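PDB 3QV2: 5-cytosine DNA methyltransferase from Entamoeba histolytica, which probably transfers a methyl group from S-adenosylmethionine to carbon 5 of cytosine in DNA or tRNA, as a Dnmt2-type methyltransferase. Local coordinates for residues I162-P167 with I186-E191. Numbering follows the deposited sequence.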
loop_
_atom_site.group_PDB
_atom_site.type_symbol
_atom_site.label_atom_id
_atom_site.label_comp_id
_atom_site.label_asym_id
_atom_site.label_seq_id
_atom_site.Cartn_x
_atom_site.Cartn_y
_atom_site.Cartn_z
ATOM N N ILE A 162 4.246 -10.222 -7.256
ATOM C CA ILE A 162 4.709 -11.186 -8.248
ATOM C C ILE A 162 4.414 -12.614 -7.804
ATOM O O ILE A 162 4.288 -13.520 -8.629
ATOM C CB ILE A 162 6.218 -11.048 -8.525
ATOM C CG1 ILE A 162 7.028 -11.414 -7.282
ATOM C CG2 ILE A 162 6.547 -9.638 -8.991
ATOM C CD1 ILE A 162 8.516 -11.529 -7.537
ATOM N N ASP A 163 4.298 -12.806 -6.494
ATOM C CA ASP A 163 4.023 -14.123 -5.932
ATOM C C ASP A 163 2.645 -14.636 -6.343
ATOM O O ASP A 163 2.420 -15.844 -6.398
ATOM C CB ASP A 163 4.157 -14.100 -4.407
ATOM C CG ASP A 163 5.570 -13.789 -3.953
ATOM O OD1 ASP A 163 6.511 -14.030 -4.739
ATOM O OD2 ASP A 163 5.740 -13.306 -2.814
ATOM N N ILE A 164 1.729 -13.716 -6.632
ATOM C CA ILE A 164 0.397 -14.095 -7.096
ATOM C C ILE A 164 0.161 -13.711 -8.556
ATOM O O ILE A 164 -0.979 -13.588 -8.998
ATOM C CB ILE A 164 -0.718 -13.491 -6.217
ATOM C CG1 ILE A 164 -0.606 -11.966 -6.176
ATOM C CG2 ILE A 164 -0.669 -14.076 -4.812
ATOM C CD1 ILE A 164 -1.704 -11.296 -5.380
ATOM N N GLY A 165 1.246 -13.516 -9.299
ATOM C CA GLY A 165 1.160 -13.314 -10.735
ATOM C C GLY A 165 0.963 -11.881 -11.193
ATOM O O GLY A 165 0.602 -11.641 -12.345
ATOM N N ILE A 166 1.196 -10.926 -10.299
ATOM C CA ILE A 166 1.117 -9.516 -10.662
ATOM C C ILE A 166 2.507 -8.990 -11.005
ATOM O O ILE A 166 3.423 -9.068 -10.189
ATOM C CB ILE A 166 0.498 -8.671 -9.533
ATOM C CG1 ILE A 166 -0.903 -9.185 -9.192
ATOM C CG2 ILE A 166 0.441 -7.205 -9.934
ATOM C CD1 ILE A 166 -1.872 -9.136 -10.354
ATOM N N PRO A 167 2.665 -8.453 -12.225
ATOM C CA PRO A 167 3.960 -7.987 -12.736
ATOM C C PRO A 167 4.462 -6.727 -12.034
ATOM O O PRO A 167 4.626 -5.687 -12.672
ATOM C CB PRO A 167 3.665 -7.694 -14.210
ATOM C CG PRO A 167 2.216 -7.367 -14.240
ATOM C CD PRO A 167 1.583 -8.253 -13.204
ATOM N N ILE A 186 -3.010 -20.466 5.624
ATOM C CA ILE A 186 -3.089 -19.359 4.684
ATOM C C ILE A 186 -2.789 -19.878 3.286
ATOM O O ILE A 186 -2.010 -20.817 3.119
ATOM C CB ILE A 186 -2.101 -18.232 5.036
ATOM C CG1 ILE A 186 -2.388 -16.991 4.187
ATOM C CG2 ILE A 186 -0.664 -18.696 4.839
ATOM C CD1 ILE A 186 -1.573 -15.784 4.580
ATOM N N GLN A 187 -3.413 -19.277 2.280
ATOM C CA GLN A 187 -3.205 -19.719 0.909
ATOM C C GLN A 187 -3.188 -18.554 -0.072
ATOM O O GLN A 187 -3.989 -17.625 0.030
ATOM C CB GLN A 187 -4.282 -20.729 0.504
ATOM C CG GLN A 187 -5.690 -20.158 0.457
ATOM C CD GLN A 187 -6.733 -21.209 0.131
ATOM O OE1 GLN A 187 -7.873 -20.888 -0.203
ATOM N NE2 GLN A 187 -6.344 -22.475 0.227
ATOM N N LEU A 188 -2.259 -18.610 -1.020
ATOM C CA LEU A 188 -2.201 -17.629 -2.092
ATOM C C LEU A 188 -2.627 -18.286 -3.399
ATOM O O LEU A 188 -2.236 -19.417 -3.691
ATOM C CB LEU A 188 -0.786 -17.062 -2.228
ATOM C CG LEU A 188 -0.187 -16.391 -0.990
ATOM C CD1 LEU A 188 1.276 -16.050 -1.217
ATOM C CD2 LEU A 188 -0.977 -15.146 -0.608
ATOM N N HIS A 189 -3.437 -17.579 -4.177
ATOM C CA HIS A 189 -3.867 -18.074 -5.478
ATOM C C HIS A 189 -3.281 -17.193 -6.571
ATOM O O HIS A 189 -3.101 -15.991 -6.376
ATOM C CB HIS A 189 -5.393 -18.079 -5.578
ATOM C CG HIS A 189 -6.077 -18.596 -4.351
ATOM N ND1 HIS A 189 -6.848 -17.793 -3.536
ATOM C CD2 HIS A 189 -6.103 -19.828 -3.795
ATOM C CE1 HIS A 189 -7.321 -18.511 -2.535
ATOM N NE2 HIS A 189 -6.885 -19.750 -2.667
ATOM N N GLN A 190 -2.979 -17.788 -7.718
ATOM C CA GLN A 190 -2.457 -17.020 -8.840
ATOM C C GLN A 190 -3.564 -16.205 -9.495
ATOM O O GLN A 190 -4.606 -16.739 -9.872
ATOM C CB GLN A 190 -1.781 -17.934 -9.860
ATOM C CG GLN A 190 -0.514 -18.588 -9.339
ATOM C CD GLN A 190 0.457 -17.579 -8.756
ATOM O OE1 GLN A 190 0.982 -16.722 -9.468
ATOM N NE2 GLN A 190 0.697 -17.673 -7.454
ATOM N N GLU A 191 -3.332 -14.903 -9.618
ATOM C CA GLU A 191 -4.300 -14.014 -10.241
ATOM C C GLU A 191 -4.404 -14.305 -11.733
ATOM O O GLU A 191 -3.448 -14.783 -12.345
ATOM C CB GLU A 191 -3.898 -12.556 -10.015
ATOM C CG GLU A 191 -5.076 -11.610 -9.893
ATOM C CD GLU A 191 -5.966 -11.950 -8.713
ATOM O OE1 GLU A 191 -5.480 -11.895 -7.563
ATOM O OE2 GLU A 191 -7.148 -12.282 -8.937
HETATM O O HOH W 1 3.896 -16.795 -9.260
#
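Q190 and E191 grip two successive backbone carbonyls, those of D163 and I164, joining two loops of the Rossmann-like methyltransferase fold: one links strands 153-159 and 172-178, the other follows strand 172-178. Q190 NE2 donates to D163 O at 2.7 Å with an N-H...O angle of 174°; the acceptor lies in the amide plane and the donor on a carbonyl lone pair. Chi2 (-52°) bends the Q190 chain at CG and turns CD back toward the 162-167 loop, and a water lies 2.9 Å from Q190 OE1 and probably donates to it. E191 N donates a backbone hydrogen bond to I164 O at 2.8 Å.

Beside these bonds, I164 CG2 reaches L188 CB at 4.0 Å, the two side chains crossing nearly perpendicularly, while I166 CD1 lies against CB and CG of E191. Helix 311-321 backs the contact: V313 and Q316 touch I164, and Q316 NE2 is hydrogen-bonded to both H189 O and E191 OE1, tying the 186-191 loop to that helix.

The turn itself is closed by G165 N to I162 O, with G165 at positive phi (88°), where a CB would jam against the preceding carbonyl oxygen and also come tight against Q190 OE1, which sits 3.3 Å from I164 C.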